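Local coordinates for putative exported protein (Bordetella pertussis Tohama I, PDB 2PFZ) that binds pyroglutamic acid as an extracytoplasmic solute receptor and probably delivers it to a tripartite ATP-independent periplasmic transporter, at residues Y76-L81 with F92-A97; L81-T86 with E267-L272; R142-V147 with E202-K207; A152-A157 with G276-D281. All coordinates share one frame; numbering follows the deposited sequence.

Contact 1 of 4, residues Y76-L81 with F92-A97; sequences YELDGL and FKLYQA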
loop_
_atom_site.group_PDB
_atom_site.type_symbol
_atom_site.label_atom_id
_atom_site.label_comp_id
_atom_site.label_asym_id
_atom_site.label_seq_id
_atom_site.Cartn_x
_atom_site.Cartn_y
_atom_site.Cartn_z
ATOM N N TYR A 76 -7.595 -7.636 -5.217
ATOM C CA TYR A 76 -6.454 -7.147 -4.438
ATOM C C TYR A 76 -5.373 -6.479 -5.290
ATOM O O TYR A 76 -4.583 -5.688 -4.773
ATOM C CB TYR A 76 -5.830 -8.294 -3.640
ATOM C CG TYR A 76 -6.685 -8.663 -2.474
ATOM C CD1 TYR A 76 -6.893 -7.742 -1.424
ATOM C CD2 TYR A 76 -7.326 -9.898 -2.417
ATOM C CE1 TYR A 76 -7.719 -8.061 -0.348
ATOM C CE2 TYR A 76 -8.159 -10.235 -1.325
ATOM C CZ TYR A 76 -8.349 -9.307 -0.306
ATOM O OH TYR A 76 -9.159 -9.596 0.785
ATOM N N GLU A 77 -5.370 -6.797 -6.582
ATOM C CA GLU A 77 -4.326 -6.345 -7.522
ATOM C C GLU A 77 -4.549 -4.932 -8.048
ATOM O O GLU A 77 -3.578 -4.242 -8.412
ATOM C CB GLU A 77 -4.190 -7.328 -8.693
ATOM C CG GLU A 77 -3.078 -6.956 -9.693
ATOM C CD GLU A 77 -2.842 -7.990 -10.780
ATOM O OE1 GLU A 77 -3.490 -9.053 -10.774
ATOM O OE2 GLU A 77 -1.987 -7.727 -11.658
ATOM N N LEU A 78 -5.815 -4.500 -8.063
ATOM C CA LEU A 78 -6.280 -3.321 -8.778
ATOM C C LEU A 78 -5.471 -2.049 -8.558
ATOM O O LEU A 78 -5.048 -1.421 -9.533
ATOM C CB LEU A 78 -7.798 -3.092 -8.526
ATOM C CG LEU A 78 -8.453 -1.952 -9.332
ATOM C CD1 LEU A 78 -8.252 -2.107 -10.860
ATOM C CD2 LEU A 78 -9.948 -1.857 -8.998
ATOM N N ASP A 79 -5.232 -1.674 -7.308
ATOM C CA ASP A 79 -4.493 -0.429 -7.033
ATOM C C ASP A 79 -2.961 -0.525 -7.227
ATOM O O ASP A 79 -2.245 0.447 -6.969
ATOM C CB ASP A 79 -4.888 0.182 -5.670
ATOM C CG ASP A 79 -4.328 -0.574 -4.475
ATOM O OD1 ASP A 79 -3.309 -1.303 -4.593
ATOM O OD2 ASP A 79 -4.893 -0.379 -3.370
ATOM N N GLY A 80 -2.485 -1.683 -7.698
ATOM C CA GLY A 80 -1.078 -1.849 -8.050
ATOM C C GLY A 80 -0.844 -1.850 -9.546
ATOM O O GLY A 80 0.301 -1.998 -9.998
ATOM N N LEU A 81 -1.911 -1.766 -10.339
ATOM C CA LEU A 81 -1.734 -1.743 -11.810
ATOM C C LEU A 81 -1.141 -0.391 -12.197
ATOM O O LEU A 81 -1.683 0.623 -11.769
ATOM C CB LEU A 81 -3.089 -1.925 -12.503
ATOM C CG LEU A 81 -3.757 -3.284 -12.286
ATOM C CD1 LEU A 81 -5.146 -3.290 -12.973
ATOM C CD2 LEU A 81 -2.880 -4.438 -12.793
ATOM N N PHE A 92 -8.354 7.856 -5.123
ATOM C CA PHE A 92 -9.579 7.791 -4.304
ATOM C C PHE A 92 -10.797 7.300 -5.116
ATOM O O PHE A 92 -11.634 6.510 -4.659
ATOM C CB PHE A 92 -9.885 9.133 -3.641
ATOM C CG PHE A 92 -10.893 9.011 -2.534
ATOM C CD1 PHE A 92 -10.499 8.550 -1.287
ATOM C CD2 PHE A 92 -12.227 9.298 -2.759
ATOM C CE1 PHE A 92 -11.416 8.386 -0.267
ATOM C CE2 PHE A 92 -13.157 9.150 -1.745
ATOM C CZ PHE A 92 -12.750 8.698 -0.497
ATOM N N LYS A 93 -10.931 7.777 -6.331
ATOM C CA LYS A 93 -12.012 7.284 -7.191
ATOM C C LYS A 93 -11.873 5.809 -7.551
ATOM O O LYS A 93 -12.869 5.075 -7.590
ATOM C CB LYS A 93 -12.104 8.155 -8.434
ATOM C CG LYS A 93 -12.560 9.554 -8.056
ATOM C CD LYS A 93 -12.544 10.548 -9.171
ATOM C CE LYS A 93 -13.392 11.755 -8.715
ATOM N NZ LYS A 93 -12.855 13.085 -9.090
ATOM N N LEU A 94 -10.640 5.353 -7.776
ATOM C CA LEU A 94 -10.415 3.927 -8.034
ATOM C C LEU A 94 -10.833 3.132 -6.821
ATOM O O LEU A 94 -11.480 2.108 -6.933
ATOM C CB LEU A 94 -8.941 3.636 -8.364
ATOM C CG LEU A 94 -8.627 2.177 -8.755
ATOM C CD1 LEU A 94 -9.432 1.729 -10.002
ATOM C CD2 LEU A 94 -7.108 2.041 -9.003
ATOM N N TYR A 95 -10.431 3.613 -5.652
ATOM C CA TYR A 95 -10.833 3.009 -4.385
ATOM C C TYR A 95 -12.352 2.883 -4.263
ATOM O O TYR A 95 -12.860 1.807 -3.924
ATOM C CB TYR A 95 -10.267 3.859 -3.232
ATOM C CG TYR A 95 -10.782 3.523 -1.823
ATOM C CD1 TYR A 95 -11.155 2.217 -1.457
ATOM C CD2 TYR A 95 -10.844 4.523 -0.848
ATOM C CE1 TYR A 95 -11.602 1.925 -0.143
ATOM C CE2 TYR A 95 -11.304 4.241 0.464
ATOM C CZ TYR A 95 -11.680 2.954 0.793
ATOM O OH TYR A 95 -12.079 2.703 2.097
ATOM N N GLN A 96 -13.073 3.978 -4.484
ATOM C CA GLN A 96 -14.541 3.960 -4.372
ATOM C C GLN A 96 -15.195 2.945 -5.303
ATOM O O GLN A 96 -16.138 2.260 -4.911
ATOM C CB GLN A 96 -15.104 5.366 -4.597
ATOM C CG GLN A 96 -14.719 6.371 -3.493
ATOM C CD GLN A 96 -14.985 5.863 -2.074
ATOM O OE1 GLN A 96 -14.060 5.567 -1.319
ATOM N NE2 GLN A 96 -16.241 5.787 -1.701
ATOM N N ALA A 97 -14.653 2.818 -6.519
ATOM C CA ALA A 97 -15.063 1.799 -7.491
ATOM C C ALA A 97 -14.780 0.356 -6.985
ATOM O O ALA A 97 -15.605 -0.577 -7.153
ATOM C CB ALA A 97 -14.335 2.047 -8.798
#
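Leu78 and Leu94 meet branch against branch, and this apolar pair carries most of the contact between the 3-10 turn of residues 78-80 and helix 88-107. CD1 of Leu94 does most of the touching: it lies 3.8 Å from CD2 of Leu78 and is almost as near to the CG from which that methyl springs. In both leucines CG stands anti to the backbone N (chi1 -174° in Leu78, -176° in Leu94), which extends each isobutyl group across the gap between the two backbones. The other methyl of Leu94 turns to the main chain of the turn, with CD2 4.1 Å from CA of Asp79 and as far from the carbonyl O of Leu78. Around the pair, Ile295 touches Leu78 and Tyr298 touches Leu94, both from helix 289-299.

Polar groups do their work within each segment or beyond the two. The turn is held by its own backbone, Gly80 N donating to Glu77 O over 2.9 Å, while the helix continues through Gln96 N to Phe92 O. Outside the two segments, the carboxylate of Asp79 pairs with Lys207, at the start of strand 207-213, and that of Glu77 with Lys286.

No hydrogen bond crosses between the segments, so their mutual fit probably rests on shape and on the burial of apolar surface.

Contact 2 of 4, residues L81-T86 with E267-L272; sequences LPFLAT and ELKSGL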
loop_
_atom_site.group_PDB
_atom_site.type_symbol
_atom_site.label_atom_id
_atom_site.label_comp_id
_atom_site.label_asym_id
_atom_site.label_seq_id
_atom_site.Cartn_x
_atom_site.Cartn_y
_atom_site.Cartn_z
ATOM N N LEU A 81 -1.911 -1.766 -10.339
ATOM C CA LEU A 81 -1.734 -1.743 -11.810
ATOM C C LEU A 81 -1.141 -0.391 -12.197
ATOM O O LEU A 81 -1.683 0.623 -11.769
ATOM C CB LEU A 81 -3.089 -1.925 -12.503
ATOM C CG LEU A 81 -3.757 -3.284 -12.286
ATOM C CD1 LEU A 81 -5.146 -3.290 -12.973
ATOM C CD2 LEU A 81 -2.880 -4.438 -12.793
ATOM N N PRO A 82 -0.013 -0.361 -12.956
ATOM C CA PRO A 82 0.576 0.959 -13.313
ATOM C C PRO A 82 -0.206 1.756 -14.354
ATOM O O PRO A 82 -0.890 1.203 -15.227
ATOM C CB PRO A 82 1.981 0.623 -13.866
ATOM C CG PRO A 82 1.997 -0.804 -14.122
ATOM C CD PRO A 82 0.802 -1.491 -13.443
ATOM N N PHE A 83 -0.123 3.067 -14.220
ATOM C CA PHE A 83 -0.726 3.995 -15.170
ATOM C C PHE A 83 -2.219 3.814 -15.439
ATOM O O PHE A 83 -2.687 3.899 -16.568
ATOM C CB PHE A 83 0.172 4.101 -16.423
ATOM C CG PHE A 83 1.439 4.833 -16.107
ATOM C CD1 PHE A 83 1.447 6.225 -16.132
ATOM C CD2 PHE A 83 2.562 4.161 -15.658
ATOM C CE1 PHE A 83 2.567 6.934 -15.769
ATOM C CE2 PHE A 83 3.721 4.906 -15.294
ATOM C CZ PHE A 83 3.681 6.285 -15.367
ATOM N N LEU A 84 -2.938 3.563 -14.350
ATOM C CA LEU A 84 -4.384 3.485 -14.334
ATOM C C LEU A 84 -4.929 4.632 -13.478
ATOM O O LEU A 84 -5.888 5.287 -13.888
ATOM C CB LEU A 84 -4.833 2.131 -13.766
ATOM C CG LEU A 84 -6.337 1.933 -13.629
ATOM C CD1 LEU A 84 -7.044 2.019 -14.969
ATOM C CD2 LEU A 84 -6.550 0.596 -12.956
ATOM N N ALA A 85 -4.316 4.878 -12.305
ATOM C CA ALA A 85 -4.728 5.957 -11.427
ATOM C C ALA A 85 -3.450 6.522 -10.841
ATOM O O ALA A 85 -2.810 5.905 -9.980
ATOM C CB ALA A 85 -5.703 5.461 -10.306
ATOM N N THR A 86 -3.058 7.691 -11.340
ATOM C CA THR A 86 -1.702 8.183 -11.126
ATOM C C THR A 86 -1.705 9.490 -10.319
ATOM O O THR A 86 -0.853 10.349 -10.500
ATOM C CB THR A 86 -1.017 8.421 -12.496
ATOM O OG1 THR A 86 -1.849 9.292 -13.280
ATOM C CG2 THR A 86 -0.815 7.092 -13.248
ATOM N N GLU A 267 8.777 9.538 -22.602
ATOM C CA GLU A 267 9.125 8.200 -23.106
ATOM C C GLU A 267 9.065 7.138 -22.013
ATOM O O GLU A 267 8.551 6.055 -22.239
ATOM C CB GLU A 267 10.523 8.192 -23.743
ATOM C CG GLU A 267 10.742 9.268 -24.805
ATOM C CD GLU A 267 11.394 10.538 -24.241
ATOM O OE1 GLU A 267 12.649 10.664 -24.320
ATOM O OE2 GLU A 267 10.656 11.406 -23.717
ATOM N N LEU A 268 9.606 7.445 -20.839
ATOM C CA LEU A 268 9.547 6.487 -19.729
ATOM C C LEU A 268 8.092 6.245 -19.330
ATOM O O LEU A 268 7.666 5.095 -19.155
ATOM C CB LEU A 268 10.342 6.992 -18.524
ATOM C CG LEU A 268 10.448 6.082 -17.293
ATOM C CD1 LEU A 268 11.327 6.731 -16.298
ATOM C CD2 LEU A 268 9.113 5.916 -16.653
ATOM N N LYS A 269 7.330 7.320 -19.193
ATOM C CA LYS A 269 5.906 7.184 -18.879
ATOM C C LYS A 269 5.144 6.406 -19.957
ATOM O O LYS A 269 4.283 5.579 -19.644
ATOM C CB LYS A 269 5.251 8.554 -18.678
ATOM C CG LYS A 269 5.713 9.327 -17.447
ATOM C CD LYS A 269 4.886 10.647 -17.307
ATOM C CE LYS A 269 5.309 11.704 -18.332
ATOM N NZ LYS A 269 4.312 12.825 -18.503
ATOM N N SER A 270 5.438 6.660 -21.234
ATOM C CA SER A 270 4.721 5.918 -22.281
ATOM C C SER A 270 5.031 4.419 -22.260
ATOM O O SER A 270 4.120 3.608 -22.457
ATOM C CB SER A 270 4.933 6.499 -23.686
ATOM O OG SER A 270 6.282 6.838 -23.895
ATOM N N GLY A 271 6.303 4.068 -22.039
ATOM C CA GLY A 271 6.729 2.668 -21.919
ATOM C C GLY A 271 6.054 1.949 -20.752
ATOM O O GLY A 271 5.584 0.805 -20.885
ATOM N N LEU A 272 5.995 2.620 -19.611
ATOM C CA LEU A 272 5.356 2.039 -18.428
ATOM C C LEU A 272 3.850 1.987 -18.586
ATOM O O LEU A 272 3.189 1.104 -18.031
ATOM C CB LEU A 272 5.750 2.809 -17.171
ATOM C CG LEU A 272 7.214 2.654 -16.721
ATOM C CD1 LEU A 272 7.494 3.542 -15.544
ATOM C CD2 LEU A 272 7.564 1.211 -16.368
#
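Helix 266-287, one of the long C-terminal helices of this DctP-family receptor, receives the aromatic ring of Phe83 from the loop that precedes helix 88-107. The ring meets the first part of the helix beside Leu272, where CE2 of Phe83 comes to 3.5 Å from CB of Leu272 and 4.0 Å from its CD1, the two side chains crossing at a slant. One face of the ring looks onto the helix backbone, with the carbonyl O of Lys269 4.3 Å above the ring centre. The aliphatic part of Lys269 adds a looser touch, its CG 4.2 Å from CZ of Phe83, before the chain leads the amino group away. Pro82 only grazes the helix, CB to the carbonyl O of Leu272.

Phe83 has a left-handed backbone conformation (phi 55°, psi 42°), and its CG lies anti to its own carbonyl carbon, a combination that directs the ring to the helix. A backbone hydrogen bond joins the same residue to Ala203. The carbonyl of Lys269 also has a polar partner, Thr273 OG1.

With these polar groups bonded elsewhere and no hydrogen bond between the segments, the contact itself is apolar and depends on dispersion and on how well one ring fits the helix surface.

Contact 3 of 4, residues R142-V147 with E202-K207; sequences RAYSPV and EAWLPK. With PCA (pyroglutamic acid), chain B.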
loop_
_atom_site.group_PDB
_atom_site.type_symbol
_atom_site.label_atom_id
_atom_site.label_comp_id
_atom_site.label_asym_id
_atom_site.label_seq_id
_atom_site.Cartn_x
_atom_site.Cartn_y
_atom_site.Cartn_z
ATOM N N ARG A 142 14.070 -4.791 -5.906
ATOM C CA ARG A 142 13.356 -5.205 -4.706
ATOM C C ARG A 142 11.846 -5.065 -4.930
ATOM O O ARG A 142 11.328 -3.957 -5.147
ATOM C CB ARG A 142 13.817 -4.384 -3.505
ATOM C CG ARG A 142 13.006 -4.617 -2.196
ATOM C CD ARG A 142 11.912 -3.535 -2.004
ATOM N NE ARG A 142 11.095 -3.743 -0.802
ATOM C CZ ARG A 142 10.209 -2.856 -0.348
ATOM N NH1 ARG A 142 10.049 -1.679 -0.973
ATOM N NH2 ARG A 142 9.498 -3.140 0.743
ATOM N N ALA A 143 11.149 -6.194 -4.884
ATOM C CA ALA A 143 9.698 -6.187 -4.953
ATOM C C ALA A 143 9.179 -6.117 -3.533
ATOM O O ALA A 143 9.858 -6.528 -2.598
ATOM C CB ALA A 143 9.177 -7.442 -5.643
ATOM N N TYR A 144 7.980 -5.562 -3.375
ATOM C CA TYR A 144 7.275 -5.602 -2.095
ATOM C C TYR A 144 5.923 -6.315 -2.246
ATOM O O TYR A 144 5.149 -6.416 -1.287
ATOM C CB TYR A 144 7.126 -4.171 -1.530
ATOM C CG TYR A 144 6.263 -3.202 -2.331
ATOM C CD1 TYR A 144 6.833 -2.090 -2.967
ATOM C CD2 TYR A 144 4.876 -3.395 -2.454
ATOM C CE1 TYR A 144 6.044 -1.196 -3.697
ATOM C CE2 TYR A 144 4.070 -2.509 -3.181
ATOM C CZ TYR A 144 4.673 -1.397 -3.798
ATOM O OH TYR A 144 3.913 -0.492 -4.503
ATOM N N SER A 145 5.645 -6.852 -3.431
ATOM C CA SER A 145 4.366 -7.505 -3.676
ATOM C C SER A 145 4.488 -8.376 -4.918
ATOM O O SER A 145 5.410 -8.162 -5.718
ATOM C CB SER A 145 3.308 -6.441 -3.933
ATOM O OG SER A 145 3.503 -5.839 -5.205
ATOM N N PRO A 146 3.545 -9.327 -5.117
ATOM C CA PRO A 146 3.499 -10.083 -6.393
ATOM C C PRO A 146 3.408 -9.171 -7.613
ATOM O O PRO A 146 3.945 -9.489 -8.692
ATOM C CB PRO A 146 2.198 -10.870 -6.273
ATOM C CG PRO A 146 2.067 -11.098 -4.780
ATOM C CD PRO A 146 2.492 -9.786 -4.188
ATOM N N VAL A 147 2.721 -8.036 -7.461
ATOM C CA VAL A 147 2.395 -7.211 -8.630
ATOM C C VAL A 147 3.649 -6.437 -9.043
ATOM O O VAL A 147 3.944 -6.222 -10.210
ATOM C CB VAL A 147 1.154 -6.299 -8.332
ATOM C CG1 VAL A 147 1.457 -5.389 -7.223
ATOM C CG2 VAL A 147 0.713 -5.485 -9.598
ATOM N N GLU A 202 5.020 8.453 -10.276
ATOM C CA GLU A 202 3.638 8.475 -9.778
ATOM C C GLU A 202 2.828 7.394 -10.492
ATOM O O GLU A 202 1.663 7.606 -10.887
ATOM C CB GLU A 202 2.980 9.875 -9.949
ATOM C CG GLU A 202 3.821 11.031 -9.396
ATOM C CD GLU A 202 3.061 12.349 -9.341
ATOM O OE1 GLU A 202 2.480 12.759 -10.374
ATOM O OE2 GLU A 202 3.046 12.962 -8.247
ATOM N N ALA A 203 3.423 6.205 -10.597
ATOM C CA ALA A 203 2.883 5.130 -11.439
ATOM C C ALA A 203 1.613 4.503 -10.907
ATOM O O ALA A 203 0.745 4.080 -11.687
ATOM C CB ALA A 203 3.976 4.047 -11.731
ATOM N N TRP A 204 1.497 4.448 -9.581
ATOM C CA TRP A 204 0.273 3.958 -8.939
ATOM C C TRP A 204 0.306 4.437 -7.500
ATOM O O TRP A 204 1.320 4.978 -7.055
ATOM C CB TRP A 204 0.138 2.416 -9.040
ATOM C CG TRP A 204 1.114 1.600 -8.261
ATOM C CD1 TRP A 204 0.941 1.090 -6.985
ATOM C CD2 TRP A 204 2.396 1.159 -8.700
ATOM N NE1 TRP A 204 2.073 0.392 -6.595
ATOM C CE2 TRP A 204 2.979 0.414 -7.634
ATOM C CE3 TRP A 204 3.132 1.341 -9.889
ATOM C CZ2 TRP A 204 4.254 -0.163 -7.729
ATOM C CZ3 TRP A 204 4.414 0.761 -9.986
ATOM C CH2 TRP A 204 4.966 0.026 -8.901
ATOM N N LEU A 205 -0.794 4.231 -6.779
ATOM C CA LEU A 205 -0.864 4.561 -5.372
ATOM C C LEU A 205 -1.469 3.347 -4.651
ATOM O O LEU A 205 -2.686 3.204 -4.569
ATOM C CB LEU A 205 -1.677 5.841 -5.080
ATOM C CG LEU A 205 -1.130 7.241 -5.435
ATOM C CD1 LEU A 205 -1.255 7.480 -6.938
ATOM C CD2 LEU A 205 -1.863 8.361 -4.682
ATOM N N PRO A 206 -0.606 2.498 -4.096
ATOM C CA PRO A 206 -1.146 1.274 -3.525
ATOM C C PRO A 206 -1.729 1.592 -2.154
ATOM O O PRO A 206 -1.204 2.446 -1.445
ATOM C CB PRO A 206 0.100 0.391 -3.382
ATOM C CG PRO A 206 1.227 1.344 -3.147
ATOM C CD PRO A 206 0.832 2.664 -3.819
ATOM N N LYS A 207 -2.799 0.905 -1.766
ATOM C CA LYS A 207 -3.421 1.194 -0.459
ATOM C C LYS A 207 -3.107 0.133 0.579
ATOM O O LYS A 207 -2.958 -1.042 0.249
ATOM C CB LYS A 207 -4.945 1.323 -0.598
ATOM C CG LYS A 207 -5.412 2.431 -1.582
ATOM C CD LYS A 207 -6.951 2.662 -1.552
ATOM C CE LYS A 207 -7.707 1.409 -1.965
ATOM N NZ LYS A 207 -7.249 0.904 -3.303
HETATM N N PCA B . 6.007 1.515 0.658
HETATM C CA PCA B . 5.674 0.112 0.971
HETATM C CB PCA B . 4.534 -0.392 0.086
HETATM C CG PCA B . 4.184 0.754 -0.844
HETATM C CD PCA B . 5.077 1.871 -0.389
HETATM O OE PCA B . 5.003 3.025 -0.839
HETATM C C PCA B . 6.901 -0.709 0.646
HETATM O O PCA B . 7.055 -1.854 1.091
HETATM O OXT PCA B . 7.769 -0.209 -0.088
#
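One face of the Tyr144 ring carries the bound pyroglutamic acid, whose CB sits 3.8 Å above the ring centre, a CH-pi-like approach of the ligand's saturated carbons. The guanidinium of Arg142 is used along its edge: NH1 donates to PCA OXT over 2.9 Å, nearly straight at 162°, and NH2 to PCA O over 2.8 Å. Over one face of this guanidinium lies CB of Tyr144. The indole of Trp204 is also approached at its rim, NE1 donating to Tyr144 OH at 2.9 Å; the bend to 134° and the tilt of the hydroxyl from the indole plane make this a less direct bond.

The two-pronged grip of Arg142 on the ligand carboxylate is the hallmark of ligand binding in the TRAP-type DctP receptors, and Arg142, near the end of strand 140-143, is itself positioned by its NE bond to Val162 O. Thr185, Ser181 and Ser182 add hydrogen bonds to the ligand.

In Tyr144 CG falls between backbone N and carbonyl carbon (chi1 65°), directing the ring from the strand end toward residues 204-206. Pro206, also a pocket residue, touches both the tyrosine hydroxyl and the ligand: its CG is 3.5 Å from Tyr144 OH and 3.8 Å from PCA CG.

Contact 4 of 4, residues A152-A157 with G276-D281; sequences AELVGA and GKRMLD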
loop_
_atom_site.group_PDB
_atom_site.type_symbol
_atom_site.label_atom_id
_atom_site.label_comp_id
_atom_site.label_asym_id
_atom_site.label_seq_id
_atom_site.Cartn_x
_atom_site.Cartn_y
_atom_site.Cartn_z
ATOM N N ALA A 152 8.501 -5.714 -12.466
ATOM C CA ALA A 152 9.943 -5.946 -12.648
ATOM C C ALA A 152 10.177 -6.885 -13.829
ATOM O O ALA A 152 10.938 -6.561 -14.755
ATOM C CB ALA A 152 10.573 -6.508 -11.363
ATOM N N GLU A 153 9.485 -8.024 -13.835
ATOM C CA GLU A 153 9.693 -8.997 -14.899
ATOM C C GLU A 153 9.345 -8.389 -16.250
ATOM O O GLU A 153 9.983 -8.699 -17.266
ATOM C CB GLU A 153 8.866 -10.254 -14.662
ATOM C CG GLU A 153 9.405 -11.109 -13.520
ATOM C CD GLU A 153 8.410 -12.165 -13.074
ATOM O OE1 GLU A 153 7.346 -12.318 -13.719
ATOM O OE2 GLU A 153 8.695 -12.853 -12.078
ATOM N N LEU A 154 8.332 -7.525 -16.268
ATOM C CA LEU A 154 7.864 -6.986 -17.536
ATOM C C LEU A 154 8.796 -5.911 -18.093
ATOM O O LEU A 154 8.726 -5.620 -19.288
ATOM C CB LEU A 154 6.407 -6.509 -17.469
ATOM C CG LEU A 154 5.355 -7.628 -17.368
ATOM C CD1 LEU A 154 4.002 -7.025 -17.043
ATOM C CD2 LEU A 154 5.284 -8.545 -18.622
ATOM N N VAL A 155 9.652 -5.328 -17.250
ATOM C CA VAL A 155 10.639 -4.359 -17.729
ATOM C C VAL A 155 12.027 -4.998 -17.914
ATOM O O VAL A 155 12.990 -4.310 -18.266
ATOM C CB VAL A 155 10.721 -3.039 -16.868
ATOM C CG1 VAL A 155 9.399 -2.274 -16.921
ATOM C CG2 VAL A 155 11.171 -3.302 -15.410
ATOM N N GLY A 156 12.103 -6.304 -17.678
ATOM C CA GLY A 156 13.356 -7.049 -17.735
ATOM C C GLY A 156 14.230 -6.929 -16.506
ATOM O O GLY A 156 15.412 -7.278 -16.555
ATOM N N ALA A 157 13.674 -6.433 -15.395
ATOM C CA ALA A 157 14.421 -6.420 -14.131
ATOM C C ALA A 157 14.324 -7.792 -13.457
ATOM O O ALA A 157 13.533 -8.654 -13.878
ATOM C CB ALA A 157 13.924 -5.317 -13.185
ATOM N N GLY A 276 1.510 -1.132 -18.167
ATOM C CA GLY A 276 0.217 -0.995 -17.480
ATOM C C GLY A 276 -0.975 -1.539 -18.278
ATOM O O GLY A 276 -1.836 -2.213 -17.704
ATOM N N LYS A 277 -1.049 -1.225 -19.577
ATOM C CA LYS A 277 -2.158 -1.698 -20.431
ATOM C C LYS A 277 -2.138 -3.217 -20.596
ATOM O O LYS A 277 -3.178 -3.870 -20.563
ATOM C CB LYS A 277 -2.152 -1.034 -21.804
ATOM C CG LYS A 277 -2.625 0.414 -21.778
ATOM C CD LYS A 277 -3.457 0.719 -23.022
ATOM C CE LYS A 277 -2.622 1.277 -24.168
ATOM N NZ LYS A 277 -2.625 2.774 -24.123
ATOM N N ARG A 278 -0.944 -3.768 -20.763
ATOM C CA ARG A 278 -0.761 -5.218 -20.750
ATOM C C ARG A 278 -1.248 -5.813 -19.423
ATOM O O ARG A 278 -2.032 -6.769 -19.408
ATOM C CB ARG A 278 0.715 -5.536 -20.979
ATOM C CG ARG A 278 1.132 -6.945 -20.683
ATOM C CD ARG A 278 2.513 -6.953 -20.030
ATOM N NE ARG A 278 3.418 -5.861 -20.459
ATOM C CZ ARG A 278 4.077 -5.813 -21.619
ATOM N NH1 ARG A 278 3.942 -6.788 -22.510
ATOM N NH2 ARG A 278 4.864 -4.775 -21.896
ATOM N N MET A 279 -0.813 -5.240 -18.308
ATOM C CA MET A 279 -1.253 -5.748 -16.997
ATOM C C MET A 279 -2.760 -5.598 -16.728
ATOM O O MET A 279 -3.355 -6.445 -16.043
ATOM C CB MET A 279 -0.428 -5.125 -15.865
ATOM C CG MET A 279 1.030 -5.604 -15.864
ATOM S SD MET A 279 1.966 -4.849 -14.530
ATOM C CE MET A 279 1.387 -5.784 -13.107
ATOM N N LEU A 280 -3.373 -4.539 -17.255
ATOM C CA LEU A 280 -4.824 -4.340 -17.112
ATOM C C LEU A 280 -5.579 -5.360 -17.964
ATOM O O LEU A 280 -6.582 -5.933 -17.511
ATOM C CB LEU A 280 -5.244 -2.911 -17.516
ATOM C CG LEU A 280 -6.772 -2.627 -17.559
ATOM C CD1 LEU A 280 -7.432 -2.875 -16.210
ATOM C CD2 LEU A 280 -7.035 -1.181 -17.992
ATOM N N ASP A 281 -5.092 -5.589 -19.189
ATOM C CA ASP A 281 -5.648 -6.669 -20.010
ATOM C C ASP A 281 -5.598 -8.018 -19.265
ATOM O O ASP A 281 -6.627 -8.714 -19.120
ATOM C CB ASP A 281 -4.961 -6.768 -21.376
ATOM C CG ASP A 281 -5.656 -7.759 -22.290
ATOM O OD1 ASP A 281 -6.824 -7.522 -22.631
ATOM O OD2 ASP A 281 -5.040 -8.784 -22.642
#
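Leu154 reaches across from helix 146-155 with its forked end set against two consecutive residues of helix 266-287. Its CD1 makes two close approaches, 3.3 Å to CD of Arg278 and 3.5 Å to CG of Met279. CD2 lies alongside the arginine too, 3.5 Å from the same CD. Leu154 and Arg278 thus run past one another in opposite directions, whereas the thioether chain of Met279 crosses the leucine at a slant, its SD 3.9 Å from CD1.

The shape of Arg278 follows from its torsions. CG is anti to the backbone N, but the chain then bends at chi2 and again at chi3, bringing the CD-NE section against the leucine methyls. NE is 3.7 Å from CD1 of Leu154, so the hydrocarbon shields a polar atom that has no partner in the model; such burial would be expected to cost some solvation energy.

Further out, Met279 is held among Val147, Lys150 and Ile151 of the facing helix, and meets Pro82 from the loop before helix 88-107. Leu154 stands in the last turn of its helix. Ala152 O accepts there from Val155 N and, from the opposite face of its carbonyl plane, from Ala157 N at 2.8 Å. The bond from Ala157 N, the weak one from Gly156 N to Glu153 O and the positive phi of Gly156 (80°) make up a Schellman motif, which ends helix 146-155 just after Leu154, the residue that packs against a C-terminal helix of this periplasmic binding-protein fold.

How the contacts relate
Following the chain from the N terminus, contact 1 closes first, a short loop joining the turn after strand 61-65 to helix 88-107. Contact 2 opens from the same loop, at the shared Leu81, so the two cross; it does not close until helix 266-287, and its long span encloses contact 3. Contact 4 opens between the two segments of contact 3 and closes after contact 2, crossing both. Helix 266-287 serves contacts 2 and 4, helix 146-155 contacts 3 and 4. Leu78 against Leu84 joins contact 1 to contact 2 within the loop, whereas Leu272 against Val155 brings contact 2 up to contact 4.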